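Local structure of phenol hydroxylase component phN (Pseudomonas stutzeri, 3U52) at residues D59-Y64 against Q134-L139; Q113-V118 against V129-Q134; L139-T144 against A234-L239; I194-E199 against E242-I247. The protein probably serves as the diiron oxygenase subunit of a multicomponent phenol hydroxylase, activating dioxygen to hydroxylate the aromatic ring of phenol. All coordinates share one frame; numbering follows the deposited sequence.

Interaction 1: D59-Y64 against Q134-L139. With FE (Fe (III) ion), chain G.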
loop_
_atom_site.group_PDB
_atom_site.type_symbol
_atom_site.label_atom_id
_atom_site.label_comp_id
_atom_site.label_asym_id
_atom_site.label_seq_id
_atom_site.Cartn_x
_atom_site.Cartn_y
_atom_site.Cartn_z
ATOM N N ASP A 59 8.616 -0.512 21.407
ATOM C CA ASP A 59 8.991 0.468 20.360
ATOM C C ASP A 59 9.109 -0.245 19.010
ATOM O O ASP A 59 8.518 0.186 18.034
ATOM C CB ASP A 59 10.318 1.211 20.717
ATOM C CG ASP A 59 11.501 0.258 20.973
ATOM O OD1 ASP A 59 11.412 -0.616 21.855
ATOM O OD2 ASP A 59 12.553 0.352 20.288
ATOM N N ALA A 60 9.843 -1.358 18.994
ATOM C CA ALA A 60 10.077 -2.168 17.800
ATOM C C ALA A 60 8.810 -2.869 17.296
ATOM O O ALA A 60 8.616 -2.981 16.080
ATOM C CB ALA A 60 11.113 -3.205 18.126
ATOM N N TYR A 61 7.948 -3.328 18.226
ATOM C CA TYR A 61 6.620 -3.893 17.866
ATOM C C TYR A 61 5.779 -2.844 17.088
ATOM O O TYR A 61 5.314 -3.102 15.962
ATOM C CB TYR A 61 5.872 -4.403 19.118
ATOM C CG TYR A 61 4.522 -5.018 18.774
ATOM C CD1 TYR A 61 3.354 -4.227 18.742
ATOM C CD2 TYR A 61 4.434 -6.363 18.439
ATOM C CE1 TYR A 61 2.110 -4.766 18.370
ATOM C CE2 TYR A 61 3.171 -6.935 18.066
ATOM C CZ TYR A 61 2.035 -6.125 18.038
ATOM O OH TYR A 61 0.809 -6.658 17.666
ATOM N N TRP A 62 5.597 -1.650 17.660
ATOM C CA TRP A 62 4.831 -0.605 17.025
ATOM C C TRP A 62 5.388 -0.245 15.671
ATOM O O TRP A 62 4.621 -0.125 14.713
ATOM C CB TRP A 62 4.830 0.675 17.870
ATOM C CG TRP A 62 4.045 0.540 19.210
ATOM C CD1 TRP A 62 2.853 -0.094 19.433
ATOM C CD2 TRP A 62 4.426 1.117 20.432
ATOM N NE1 TRP A 62 2.450 0.087 20.758
ATOM C CE2 TRP A 62 3.404 0.838 21.383
ATOM C CE3 TRP A 62 5.505 1.941 20.813
ATOM C CZ2 TRP A 62 3.487 1.267 22.720
ATOM C CZ3 TRP A 62 5.578 2.369 22.155
ATOM C CH2 TRP A 62 4.581 2.026 23.075
ATOM N N LYS A 63 6.715 -0.079 15.593
ATOM C CA LYS A 63 7.353 0.355 14.364
ATOM C C LYS A 63 7.123 -0.660 13.245
ATOM O O LYS A 63 6.797 -0.289 12.106
ATOM C CB LYS A 63 8.853 0.515 14.585
ATOM C CG LYS A 63 9.618 1.072 13.381
ATOM C CD LYS A 63 11.099 0.988 13.634
ATOM C CE LYS A 63 11.909 1.466 12.401
ATOM N NZ LYS A 63 13.361 1.261 12.642
ATOM N N TYR A 64 7.358 -1.924 13.543
ATOM C CA TYR A 64 7.256 -2.924 12.494
ATOM C C TYR A 64 5.816 -3.238 12.087
ATOM O O TYR A 64 5.518 -3.450 10.899
ATOM C CB TYR A 64 8.153 -4.141 12.829
ATOM C CG TYR A 64 9.618 -3.619 12.837
ATOM C CD1 TYR A 64 10.176 -3.044 11.674
ATOM C CD2 TYR A 64 10.405 -3.610 14.013
ATOM C CE1 TYR A 64 11.493 -2.529 11.663
ATOM C CE2 TYR A 64 11.698 -3.092 14.015
ATOM C CZ TYR A 64 12.244 -2.551 12.838
ATOM O OH TYR A 64 13.550 -2.033 12.830
ATOM N N GLN A 134 0.661 -11.891 21.912
ATOM C CA GLN A 134 -0.223 -12.746 21.135
ATOM C C GLN A 134 -1.680 -12.214 21.143
ATOM O O GLN A 134 -2.313 -12.088 20.097
ATOM C CB GLN A 134 -0.143 -14.214 21.593
ATOM C CG GLN A 134 -1.168 -15.048 20.907
ATOM C CD GLN A 134 -0.617 -16.269 20.252
ATOM O OE1 GLN A 134 0.510 -16.696 20.525
ATOM N NE2 GLN A 134 -1.418 -16.853 19.351
ATOM N N ALA A 135 -2.176 -11.817 22.308
ATOM C CA ALA A 135 -3.521 -11.235 22.379
ATOM C C ALA A 135 -3.729 -10.057 21.415
ATOM O O ALA A 135 -4.742 -9.995 20.683
ATOM C CB ALA A 135 -3.823 -10.785 23.827
ATOM N N ILE A 136 -2.807 -9.106 21.410
ATOM C CA ILE A 136 -3.037 -7.933 20.551
ATOM C C ILE A 136 -2.826 -8.313 19.047
ATOM O O ILE A 136 -3.460 -7.736 18.171
ATOM C CB ILE A 136 -2.230 -6.702 21.022
ATOM C CG1 ILE A 136 -2.741 -5.429 20.343
ATOM C CG2 ILE A 136 -0.770 -6.952 20.724
ATOM C CD1 ILE A 136 -2.060 -4.115 20.852
ATOM N N ASP A 137 -1.973 -9.293 18.734
ATOM C CA ASP A 137 -1.950 -9.834 17.352
ATOM C C ASP A 137 -3.274 -10.459 16.923
ATOM O O ASP A 137 -3.681 -10.345 15.755
ATOM C CB ASP A 137 -0.852 -10.906 17.167
ATOM C CG ASP A 137 0.559 -10.401 17.369
ATOM O OD1 ASP A 137 0.891 -9.183 17.309
ATOM O OD2 ASP A 137 1.400 -11.295 17.632
ATOM N N GLU A 138 -3.942 -11.200 17.816
ATOM C CA GLU A 138 -5.246 -11.805 17.464
ATOM C C GLU A 138 -6.317 -10.734 17.269
ATOM O O GLU A 138 -7.185 -10.885 16.408
ATOM C CB GLU A 138 -5.715 -12.791 18.525
ATOM C CG GLU A 138 -4.638 -13.817 18.842
ATOM C CD GLU A 138 -4.419 -14.800 17.677
ATOM O OE1 GLU A 138 -3.585 -15.696 17.818
ATOM O OE2 GLU A 138 -5.082 -14.672 16.615
ATOM N N LEU A 139 -6.276 -9.678 18.074
ATOM C CA LEU A 139 -7.123 -8.537 17.825
ATOM C C LEU A 139 -6.867 -8.003 16.407
ATOM O O LEU A 139 -7.776 -7.666 15.655
ATOM C CB LEU A 139 -6.792 -7.422 18.825
ATOM C CG LEU A 139 -7.753 -6.216 18.685
ATOM C CD1 LEU A 139 -9.290 -6.614 18.751
ATOM C CD2 LEU A 139 -7.398 -5.093 19.730
HETATM FE FE FE G . -4.655 -15.324 14.594
#
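Tyr-61 reaches across from helix 58-81 to Asp-137 and Ile-136 on helix 125-155, and these three buried side chains make up the whole contact. The backbones stay well apart, with 10.4 Å between the CA atoms of Tyr-61 and Asp-137, and the phenol spans the gap because its CG stands anti to the backbone N (chi1 -179°). Its OH donates a short hydrogen bond of 2.6 Å to Asp-137 OD1, met nearly head-on along the C-O bond. Ring and carboxylate are nearly coplanar (19°), and Asp-137 OD1 lies at the ring edge, near its plane, 3.3 Å from Tyr-61 CE2. Beside this bond Ile-136 CG2 packs obliquely, 3.5 Å from Tyr-61 OH. A phenylalanine in place of Tyr-61 would probably leave Asp-137 OD1 without this donor and the carboxylate held mainly through OD2.

Helix 125-155 belongs to the four-helix bundle that carries the diiron centre: next to Asp-137, Glu-138 OE2 binds one iron at 2.2 Å, while Gln-134 NE2 donates to the anti lone pair of Glu-138 OE1 at 2.9 Å. Asp-137 OD2 is salt-bridged to Arg-235 and hydrogen-bonded to the iron ligand His-236. On the looser side of helix 58-81, partly exposed Lys-63 and exposed Tyr-64 carry none of the contact.

Interaction 2: Q113-V118 against V129-Q134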
loop_
_atom_site.group_PDB
_atom_site.type_symbol
_atom_site.label_atom_id
_atom_site.label_comp_id
_atom_site.label_asym_id
_atom_site.label_seq_id
_atom_site.Cartn_x
_atom_site.Cartn_y
_atom_site.Cartn_z
ATOM N N GLN A 113 -9.526 -12.243 23.474
ATOM C CA GLN A 113 -9.990 -12.242 24.871
ATOM C C GLN A 113 -9.338 -13.319 25.751
ATOM O O GLN A 113 -9.027 -13.044 26.886
ATOM C CB GLN A 113 -11.509 -12.427 24.939
ATOM C CG GLN A 113 -12.281 -11.815 23.829
ATOM C CD GLN A 113 -13.742 -11.997 23.982
ATOM O OE1 GLN A 113 -14.350 -12.909 23.375
ATOM N NE2 GLN A 113 -14.341 -11.159 24.819
ATOM N N GLY A 114 -9.197 -14.540 25.230
ATOM C CA GLY A 114 -8.599 -15.664 25.965
ATOM C C GLY A 114 -7.135 -15.412 26.278
ATOM O O GLY A 114 -6.687 -15.640 27.412
ATOM N N TYR A 115 -6.372 -14.920 25.300
ATOM C CA TYR A 115 -4.973 -14.587 25.563
ATOM C C TYR A 115 -4.823 -13.353 26.474
ATOM O O TYR A 115 -3.885 -13.303 27.286
ATOM C CB TYR A 115 -4.202 -14.373 24.255
ATOM C CG TYR A 115 -3.695 -15.674 23.666
ATOM C CD1 TYR A 115 -4.379 -16.276 22.601
ATOM C CD2 TYR A 115 -2.585 -16.332 24.214
ATOM C CE1 TYR A 115 -3.957 -17.489 22.083
ATOM C CE2 TYR A 115 -2.143 -17.569 23.686
ATOM C CZ TYR A 115 -2.847 -18.125 22.633
ATOM O OH TYR A 115 -2.420 -19.301 22.081
ATOM N N SER A 116 -5.694 -12.358 26.333
ATOM C CA SER A 116 -5.671 -11.197 27.261
ATOM C C SER A 116 -5.796 -11.710 28.718
ATOM O O SER A 116 -5.019 -11.346 29.620
ATOM C CB SER A 116 -6.835 -10.251 26.964
ATOM O OG SER A 116 -6.695 -9.599 25.692
ATOM N N LYS A 117 -6.804 -12.541 28.949
ATOM C CA LYS A 117 -6.996 -13.088 30.278
ATOM C C LYS A 117 -5.831 -13.923 30.765
ATOM O O LYS A 117 -5.428 -13.790 31.910
ATOM C CB LYS A 117 -8.327 -13.842 30.377
ATOM C CG LYS A 117 -8.423 -14.752 31.657
ATOM C CD LYS A 117 -9.851 -15.131 31.963
ATOM C CE LYS A 117 -9.871 -15.995 33.261
ATOM N NZ LYS A 117 -10.043 -15.082 34.457
ATOM N N VAL A 118 -5.257 -14.779 29.914
ATOM C CA VAL A 118 -4.149 -15.636 30.339
ATOM C C VAL A 118 -2.829 -14.822 30.540
ATOM O O VAL A 118 -1.977 -15.144 31.397
ATOM C CB VAL A 118 -4.072 -16.872 29.335
ATOM C CG1 VAL A 118 -3.125 -16.597 28.177
ATOM C CG2 VAL A 118 -3.731 -18.159 30.052
ATOM N N VAL A 129 4.076 -11.416 29.245
ATOM C CA VAL A 129 4.352 -10.576 28.071
ATOM C C VAL A 129 4.155 -11.323 26.718
ATOM O O VAL A 129 3.621 -10.753 25.783
ATOM C CB VAL A 129 5.781 -10.001 28.115
ATOM C CG1 VAL A 129 6.044 -9.079 26.891
ATOM C CG2 VAL A 129 5.953 -9.197 29.387
ATOM N N ALA A 130 4.617 -12.564 26.602
ATOM C CA ALA A 130 4.430 -13.325 25.333
ATOM C C ALA A 130 2.936 -13.455 25.043
ATOM O O ALA A 130 2.499 -13.254 23.894
ATOM C CB ALA A 130 5.057 -14.709 25.439
ATOM N N CYS A 131 2.153 -13.795 26.079
ATOM C CA CYS A 131 0.693 -13.976 25.921
ATOM C C CYS A 131 -0.009 -12.701 25.540
ATOM O O CYS A 131 -0.943 -12.723 24.745
ATOM C CB CYS A 131 0.027 -14.556 27.176
ATOM S SG CYS A 131 0.486 -16.263 27.409
ATOM N N GLN A 132 0.424 -11.585 26.121
ATOM C CA GLN A 132 -0.199 -10.303 25.809
ATOM C C GLN A 132 0.121 -9.866 24.377
ATOM O O GLN A 132 -0.690 -9.227 23.733
ATOM C CB GLN A 132 0.292 -9.233 26.747
ATOM C CG GLN A 132 -0.246 -9.364 28.188
ATOM C CD GLN A 132 0.363 -8.290 29.089
ATOM O OE1 GLN A 132 0.992 -7.331 28.608
ATOM N NE2 GLN A 132 0.239 -8.482 30.389
ATOM N N MET A 133 1.332 -10.107 23.913
ATOM C CA MET A 133 1.664 -9.736 22.528
ATOM C C MET A 133 0.864 -10.606 21.560
ATOM O O MET A 133 0.365 -10.094 20.554
ATOM C CB MET A 133 3.126 -9.868 22.269
ATOM C CG MET A 133 3.564 -8.818 21.249
ATOM S SD MET A 133 5.385 -8.856 20.979
ATOM C CE MET A 133 5.860 -7.792 22.372
ATOM N N GLN A 134 0.661 -11.891 21.912
ATOM C CA GLN A 134 -0.223 -12.746 21.135
ATOM C C GLN A 134 -1.680 -12.214 21.143
ATOM O O GLN A 134 -2.313 -12.088 20.097
ATOM C CB GLN A 134 -0.143 -14.214 21.593
ATOM C CG GLN A 134 -1.168 -15.048 20.907
ATOM C CD GLN A 134 -0.617 -16.269 20.252
ATOM O OE1 GLN A 134 0.510 -16.696 20.525
ATOM N NE2 GLN A 134 -1.418 -16.853 19.351
#
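In the antiparallel helical hairpin of helices 105-121 and 125-155, part of the diiron bundle, Tyr-115 packs against Cys-131 and Gln-134. The segment axes approach to 7.8 Å at 158°. Gln-134 CG lies 3.6 Å from the Tyr-115 ring centroid, 3° off the ring normal, a CH-pi contact over the middle of one face. Gln-134 bends at chi2 (128°), and its amide, NE2 hydrogen-bonded to Glu-138, stacks almost flat on the ring, with Gln-134 CD 3.8 Å from Tyr-115 CZ. Further along the hairpin, Cys-131 SG meets Val-118 CG1 at 3.7 Å, and Tyr-115 CB rests against the Cys-131 carbonyl. The Tyr-115 hydroxyl is probably hydrogen-bonded to Ser-195 on helix 187-216, though that pair is modelled unusually short. Replacing Tyr-115 with alanine is likely to strip Gln-134 of the aromatic face it lies on and open a gap beside Cys-131. Such close antiparallel pairing is typical of the helical bundles of diiron hydroxylases, here with an iron about 4 Å from the Gln-134 side chain.

Interaction 3: L139-T144 against A234-L239. With FE (Fe (III) ion), chain G; FE (Fe (III) ion), chain H.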
loop_
_atom_site.group_PDB
_atom_site.type_symbol
_atom_site.label_atom_id
_atom_site.label_comp_id
_atom_site.label_asym_id
_atom_site.label_seq_id
_atom_site.Cartn_x
_atom_site.Cartn_y
_atom_site.Cartn_z
ATOM N N LEU A 139 -6.276 -9.678 18.074
ATOM C CA LEU A 139 -7.123 -8.537 17.825
ATOM C C LEU A 139 -6.867 -8.003 16.407
ATOM O O LEU A 139 -7.776 -7.666 15.655
ATOM C CB LEU A 139 -6.792 -7.422 18.825
ATOM C CG LEU A 139 -7.753 -6.216 18.685
ATOM C CD1 LEU A 139 -9.290 -6.614 18.751
ATOM C CD2 LEU A 139 -7.398 -5.093 19.730
ATOM N N ARG A 140 -5.610 -7.867 16.061
ATOM C CA ARG A 140 -5.291 -7.400 14.723
ATOM C C ARG A 140 -5.901 -8.312 13.684
ATOM O O ARG A 140 -6.466 -7.847 12.710
ATOM C CB ARG A 140 -3.788 -7.380 14.521
ATOM C CG ARG A 140 -3.444 -6.965 13.077
ATOM C CD ARG A 140 -2.011 -6.775 12.890
ATOM N NE ARG A 140 -1.501 -7.865 12.154
ATOM C CZ ARG A 140 -1.034 -7.765 10.926
ATOM N NH1 ARG A 140 -1.000 -6.593 10.298
ATOM N NH2 ARG A 140 -0.597 -8.853 10.330
ATOM N N HIS A 141 -5.780 -9.621 13.891
ATOM C CA HIS A 141 -6.218 -10.616 12.906
ATOM C C HIS A 141 -7.709 -10.539 12.729
ATOM O O HIS A 141 -8.218 -10.540 11.615
ATOM C CB HIS A 141 -5.767 -12.037 13.330
ATOM C CG HIS A 141 -4.288 -12.244 13.204
ATOM N ND1 HIS A 141 -3.656 -13.384 13.644
ATOM C CD2 HIS A 141 -3.310 -11.449 12.692
ATOM C CE1 HIS A 141 -2.359 -13.287 13.410
ATOM N NE2 HIS A 141 -2.127 -12.135 12.815
ATOM N N SER A 142 -8.403 -10.387 13.857
ATOM C CA SER A 142 -9.861 -10.190 13.874
ATOM C C SER A 142 -10.321 -8.951 13.025
ATOM O O SER A 142 -11.185 -9.042 12.166
ATOM C CB SER A 142 -10.269 -9.994 15.345
ATOM O OG SER A 142 -11.640 -9.734 15.419
ATOM N N GLN A 143 -9.753 -7.793 13.320
ATOM C CA GLN A 143 -10.158 -6.548 12.696
ATOM C C GLN A 143 -9.738 -6.462 11.243
ATOM O O GLN A 143 -10.524 -6.021 10.411
ATOM C CB GLN A 143 -9.599 -5.386 13.523
ATOM C CG GLN A 143 -10.124 -5.381 14.980
ATOM C CD GLN A 143 -9.716 -4.130 15.713
ATOM O OE1 GLN A 143 -8.611 -3.620 15.498
ATOM N NE2 GLN A 143 -10.601 -3.617 16.572
ATOM N N THR A 144 -8.519 -6.855 10.916
ATOM C CA THR A 144 -8.078 -6.817 9.527
ATOM C C THR A 144 -8.858 -7.808 8.638
ATOM O O THR A 144 -9.100 -7.529 7.480
ATOM C CB THR A 144 -6.561 -7.053 9.373
ATOM O OG1 THR A 144 -6.252 -8.381 9.754
ATOM C CG2 THR A 144 -5.737 -6.104 10.243
ATOM N N ALA A 234 4.888 -16.791 12.943
ATOM C CA ALA A 234 6.208 -17.219 13.374
ATOM C C ALA A 234 6.407 -17.035 14.885
ATOM O O ALA A 234 6.980 -17.904 15.539
ATOM C CB ALA A 234 7.308 -16.483 12.604
ATOM N N ARG A 235 5.976 -15.907 15.445
ATOM C CA ARG A 235 6.066 -15.734 16.886
ATOM C C ARG A 235 5.099 -16.707 17.606
ATOM O O ARG A 235 5.389 -17.217 18.697
ATOM C CB ARG A 235 5.698 -14.298 17.261
ATOM C CG ARG A 235 6.685 -13.244 16.777
ATOM C CD ARG A 235 6.438 -11.947 17.535
ATOM N NE ARG A 235 5.102 -11.379 17.276
ATOM C CZ ARG A 235 4.821 -10.624 16.212
ATOM N NH1 ARG A 235 5.768 -10.331 15.326
ATOM N NH2 ARG A 235 3.613 -10.134 16.026
ATOM N N HIS A 236 3.912 -16.881 17.035
ATOM C CA HIS A 236 2.871 -17.684 17.705
ATOM C C HIS A 236 3.288 -19.161 17.759
ATOM O O HIS A 236 3.072 -19.826 18.773
ATOM C CB HIS A 236 1.500 -17.492 17.044
ATOM C CG HIS A 236 1.038 -16.065 17.080
ATOM N ND1 HIS A 236 -0.106 -15.637 16.449
ATOM C CD2 HIS A 236 1.593 -14.963 17.640
ATOM C CE1 HIS A 236 -0.256 -14.335 16.648
ATOM N NE2 HIS A 236 0.776 -13.898 17.339
ATOM N N MET A 237 3.899 -19.654 16.688
ATOM C CA MET A 237 4.431 -21.024 16.689
ATOM C C MET A 237 5.555 -21.222 17.697
ATOM O O MET A 237 5.624 -22.265 18.326
ATOM C CB MET A 237 4.961 -21.431 15.303
ATOM C CG MET A 237 3.908 -21.385 14.239
ATOM S SD MET A 237 4.596 -21.806 12.612
ATOM C CE MET A 237 4.594 -23.603 12.725
ATOM N N THR A 238 6.449 -20.240 17.825
ATOM C CA THR A 238 7.523 -20.331 18.788
ATOM C C THR A 238 7.023 -20.307 20.227
ATOM O O THR A 238 7.553 -21.041 21.098
ATOM C CB THR A 238 8.602 -19.242 18.584
ATOM O OG1 THR A 238 8.912 -19.119 17.186
ATOM C CG2 THR A 238 9.851 -19.680 19.333
ATOM N N LEU A 239 6.006 -19.479 20.507
ATOM C CA LEU A 239 5.394 -19.543 21.837
ATOM C C LEU A 239 4.842 -20.968 22.108
ATOM O O LEU A 239 5.092 -21.536 23.180
ATOM C CB LEU A 239 4.359 -18.413 22.063
ATOM C CG LEU A 239 3.367 -18.454 23.246
ATOM C CD1 LEU A 239 4.117 -18.475 24.577
ATOM C CD2 LEU A 239 2.446 -17.225 23.212
HETATM FE FE FE G . -4.655 -15.324 14.594
HETATM FE FE FE H . -1.729 -16.975 15.379
#
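Metal coordination dominates where His-141 faces His-236. Each uses ND1: His-141 ND1 lies 2.4 Å from the iron of chain G, and His-236 ND1 lies 2.4 Å from the iron of chain H. In both residues CG stands anti to the carbonyl carbon (chi1 -71° and -60°), which sends the imidazoles inward from opposite directions toward a metal pair 3.5 Å apart, FE to FE.

Direct contact between the rings is slight. His-141 CE1 and His-236 CE1 are 4.0 Å apart, and the planes, inclined at 52°, form neither a stack nor an edge-to-face pair. The helices themselves are distant, with 12.5 Å between the CA atoms of the two histidines.

Hydrogen bonds to second-shell carboxylates fix the rotation of each ring: His-141 NE2 is bound to Asp-232 and His-236 NE2 to Asp-137. Within the helices, Thr-144 OG1 donates to Arg-140 O at 3.0 Å and Thr-238 OG1 to Ala-234 O at 2.8 Å.

With Glu-138 three residues before His-141 and Glu-233 three before His-236, and with Glu-108 and Glu-199 as further protein ligands, this is the paired Glu-X-X-His motif of carboxylate-bridged diiron proteins, among them the bacterial multicomponent monooxygenases.

Interaction 4: I194-E199 against E242-I247. With FE (Fe (III) ion), chain H.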
loop_
_atom_site.group_PDB
_atom_site.type_symbol
_atom_site.label_atom_id
_atom_site.label_comp_id
_atom_site.label_asym_id
_atom_site.label_seq_id
_atom_site.Cartn_x
_atom_site.Cartn_y
_atom_site.Cartn_z
ATOM N N ILE A 194 -4.492 -24.138 22.578
ATOM C CA ILE A 194 -4.456 -23.102 21.558
ATOM C C ILE A 194 -3.032 -22.797 21.051
ATOM O O ILE A 194 -2.779 -22.821 19.832
ATOM C CB ILE A 194 -5.286 -21.799 21.987
ATOM C CG1 ILE A 194 -6.721 -22.171 22.427
ATOM C CG2 ILE A 194 -5.330 -20.764 20.845
ATOM C CD1 ILE A 194 -7.625 -23.023 21.395
ATOM N N SER A 195 -2.089 -22.571 21.964
ATOM C CA SER A 195 -0.720 -22.251 21.560
ATOM C C SER A 195 0.023 -23.476 21.018
ATOM O O SER A 195 0.633 -23.404 19.942
ATOM C CB SER A 195 0.071 -21.597 22.683
ATOM O OG SER A 195 -0.299 -20.222 22.755
ATOM N N PHE A 196 -0.026 -24.594 21.729
ATOM C CA PHE A 196 0.672 -25.750 21.225
ATOM C C PHE A 196 -0.123 -26.514 20.146
ATOM O O PHE A 196 0.360 -26.649 19.020
ATOM C CB PHE A 196 1.165 -26.646 22.360
ATOM C CG PHE A 196 1.692 -27.967 21.881
ATOM C CD1 PHE A 196 2.937 -28.056 21.294
ATOM C CD2 PHE A 196 0.893 -29.122 21.950
ATOM C CE1 PHE A 196 3.408 -29.284 20.826
ATOM C CE2 PHE A 196 1.362 -30.348 21.451
ATOM C CZ PHE A 196 2.610 -30.431 20.916
ATOM N N SER A 197 -1.340 -26.966 20.443
ATOM C CA SER A 197 -2.094 -27.836 19.525
ATOM C C SER A 197 -2.584 -27.111 18.256
ATOM O O SER A 197 -2.406 -27.607 17.136
ATOM C CB SER A 197 -3.260 -28.533 20.286
ATOM O OG SER A 197 -2.751 -29.293 21.392
ATOM N N PHE A 198 -3.163 -25.932 18.421
ATOM C CA PHE A 198 -3.754 -25.148 17.340
ATOM C C PHE A 198 -2.599 -24.435 16.619
ATOM O O PHE A 198 -2.335 -24.694 15.431
ATOM C CB PHE A 198 -4.688 -24.119 18.001
ATOM C CG PHE A 198 -5.899 -23.674 17.195
ATOM C CD1 PHE A 198 -6.469 -24.437 16.204
ATOM C CD2 PHE A 198 -6.541 -22.477 17.538
ATOM C CE1 PHE A 198 -7.627 -23.940 15.515
ATOM C CE2 PHE A 198 -7.711 -22.022 16.869
ATOM C CZ PHE A 198 -8.230 -22.735 15.870
ATOM N N GLU A 199 -1.881 -23.573 17.353
ATOM C CA GLU A 199 -0.905 -22.633 16.747
ATOM C C GLU A 199 0.405 -23.224 16.351
ATOM O O GLU A 199 1.153 -22.572 15.653
ATOM C CB GLU A 199 -0.564 -21.470 17.675
ATOM C CG GLU A 199 -1.724 -20.555 17.961
ATOM C CD GLU A 199 -1.977 -19.598 16.809
ATOM O OE1 GLU A 199 -1.862 -18.380 16.996
ATOM O OE2 GLU A 199 -2.278 -20.079 15.700
ATOM N N GLU A 242 7.720 -23.290 22.972
ATOM C CA GLU A 242 8.198 -22.956 24.324
ATOM C C GLU A 242 7.274 -23.482 25.414
ATOM O O GLU A 242 7.747 -24.093 26.395
ATOM C CB GLU A 242 8.434 -21.438 24.513
ATOM C CG GLU A 242 9.004 -21.058 25.945
ATOM C CD GLU A 242 10.311 -21.821 26.393
ATOM O OE1 GLU A 242 11.036 -22.397 25.537
ATOM O OE2 GLU A 242 10.658 -21.820 27.622
ATOM N N VAL A 243 5.969 -23.242 25.236
ATOM C CA VAL A 243 4.913 -23.682 26.162
ATOM C C VAL A 243 5.036 -25.181 26.487
ATOM O O VAL A 243 5.127 -25.515 27.664
ATOM C CB VAL A 243 3.437 -23.273 25.673
ATOM C CG1 VAL A 243 2.326 -24.048 26.412
ATOM C CG2 VAL A 243 3.200 -21.746 25.862
ATOM N N ILE A 244 5.023 -26.086 25.490
ATOM C CA ILE A 244 5.031 -27.533 25.877
ATOM C C ILE A 244 6.328 -27.943 26.505
ATOM O O ILE A 244 6.288 -28.713 27.439
ATOM C CB ILE A 244 4.742 -28.618 24.774
ATOM C CG1 ILE A 244 5.002 -28.068 23.425
ATOM C CG2 ILE A 244 3.333 -29.393 25.021
ATOM C CD1 ILE A 244 6.353 -28.347 22.920
ATOM N N LYS A 245 7.461 -27.458 25.978
ATOM C CA LYS A 245 8.772 -27.785 26.546
ATOM C C LYS A 245 8.900 -27.264 27.962
ATOM O O LYS A 245 9.257 -28.035 28.848
ATOM C CB LYS A 245 9.917 -27.304 25.669
ATOM C CG LYS A 245 9.829 -27.938 24.259
ATOM C CD LYS A 245 11.107 -27.813 23.449
ATOM C CE LYS A 245 11.172 -28.930 22.379
ATOM N NZ LYS A 245 12.514 -28.936 21.629
ATOM N N PHE A 246 8.517 -26.008 28.185
ATOM C CA PHE A 246 8.563 -25.409 29.518
ATOM C C PHE A 246 7.787 -26.244 30.544
ATOM O O PHE A 246 8.312 -26.591 31.592
ATOM C CB PHE A 246 7.982 -23.995 29.521
ATOM C CG PHE A 246 8.039 -23.353 30.858
ATOM C CD1 PHE A 246 9.252 -22.953 31.389
ATOM C CD2 PHE A 246 6.888 -23.198 31.613
ATOM C CE1 PHE A 246 9.299 -22.374 32.682
ATOM C CE2 PHE A 246 6.937 -22.614 32.874
ATOM C CZ PHE A 246 8.144 -22.208 33.399
ATOM N N ILE A 247 6.550 -26.565 30.209
ATOM C CA ILE A 247 5.619 -27.309 31.094
ATOM C C ILE A 247 6.090 -28.735 31.362
ATOM O O ILE A 247 6.053 -29.196 32.519
ATOM C CB ILE A 247 4.199 -27.314 30.513
ATOM C CG1 ILE A 247 3.637 -25.891 30.520
ATOM C CG2 ILE A 247 3.273 -28.189 31.332
ATOM C CD1 ILE A 247 2.196 -25.812 29.912
HETATM FE FE FE H . -1.729 -16.975 15.379
#
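Over one face of the Phe-196 ring sits Ile-244 CG2, about 3.8 Å from the centroid and some 11° off the ring normal, in a CH-pi contact. A chi1 near 170° swings the ring to the carbonyl side, toward helix 220-250. Ile-244 CG1 is modelled too near the ring to be trusted, which leaves the detailed placement of Ile-244 uncertain and this geometry approximate. The second ring, Phe-198, takes no part in this pairing and has Ile-194 CG2 at its edge, in plane; it also lines a xenon pocket with Gly-269 and Leu-273.

Away from the rings the contact is loose: Ser-195 CB and Val-243 CG2 are 4.5 Å apart. Ile-262 of helix 254-283 and Val-201 add to the apolar surroundings of Phe-196.

Backbone geometry ties this packing to the metal centre. The helix widens into a pi turn across 194-199, where Glu-199 N bonds to Ile-194 O at 2.7 Å. At its end Glu-199, bent at chi2, grips the iron of chain H through OE1 at 2.1 Å. His-236 and Glu-233 are further ligands of that iron. A pi turn bearing an iron-binding glutamate is a familiar feature of the bacterial multicomponent monooxygenase hydroxylases.

In the fold
All four contacts are buried, and none is a surface patch, though interactions 1 to 3 also lie within reach of another protein chain, unlike interaction 4. Helix 125-155 is common to interactions 1, 2 and 3, and helix 220-250 to interactions 3 and 4. Chemistry follows position. Interaction 3 lies at the diiron centre and rests on metal bonds; interaction 1, 9 Å from it between centres, is polar and reaches the outer helix 58-81. Interactions 2 and 4 are largely apolar, each with an aromatic face covered by a neighbouring side chain, less surely placed in interaction 4. Gln-134, shared by interactions 1 and 2, also connects them to interaction 4 through a weak hydrogen bond to Glu-199.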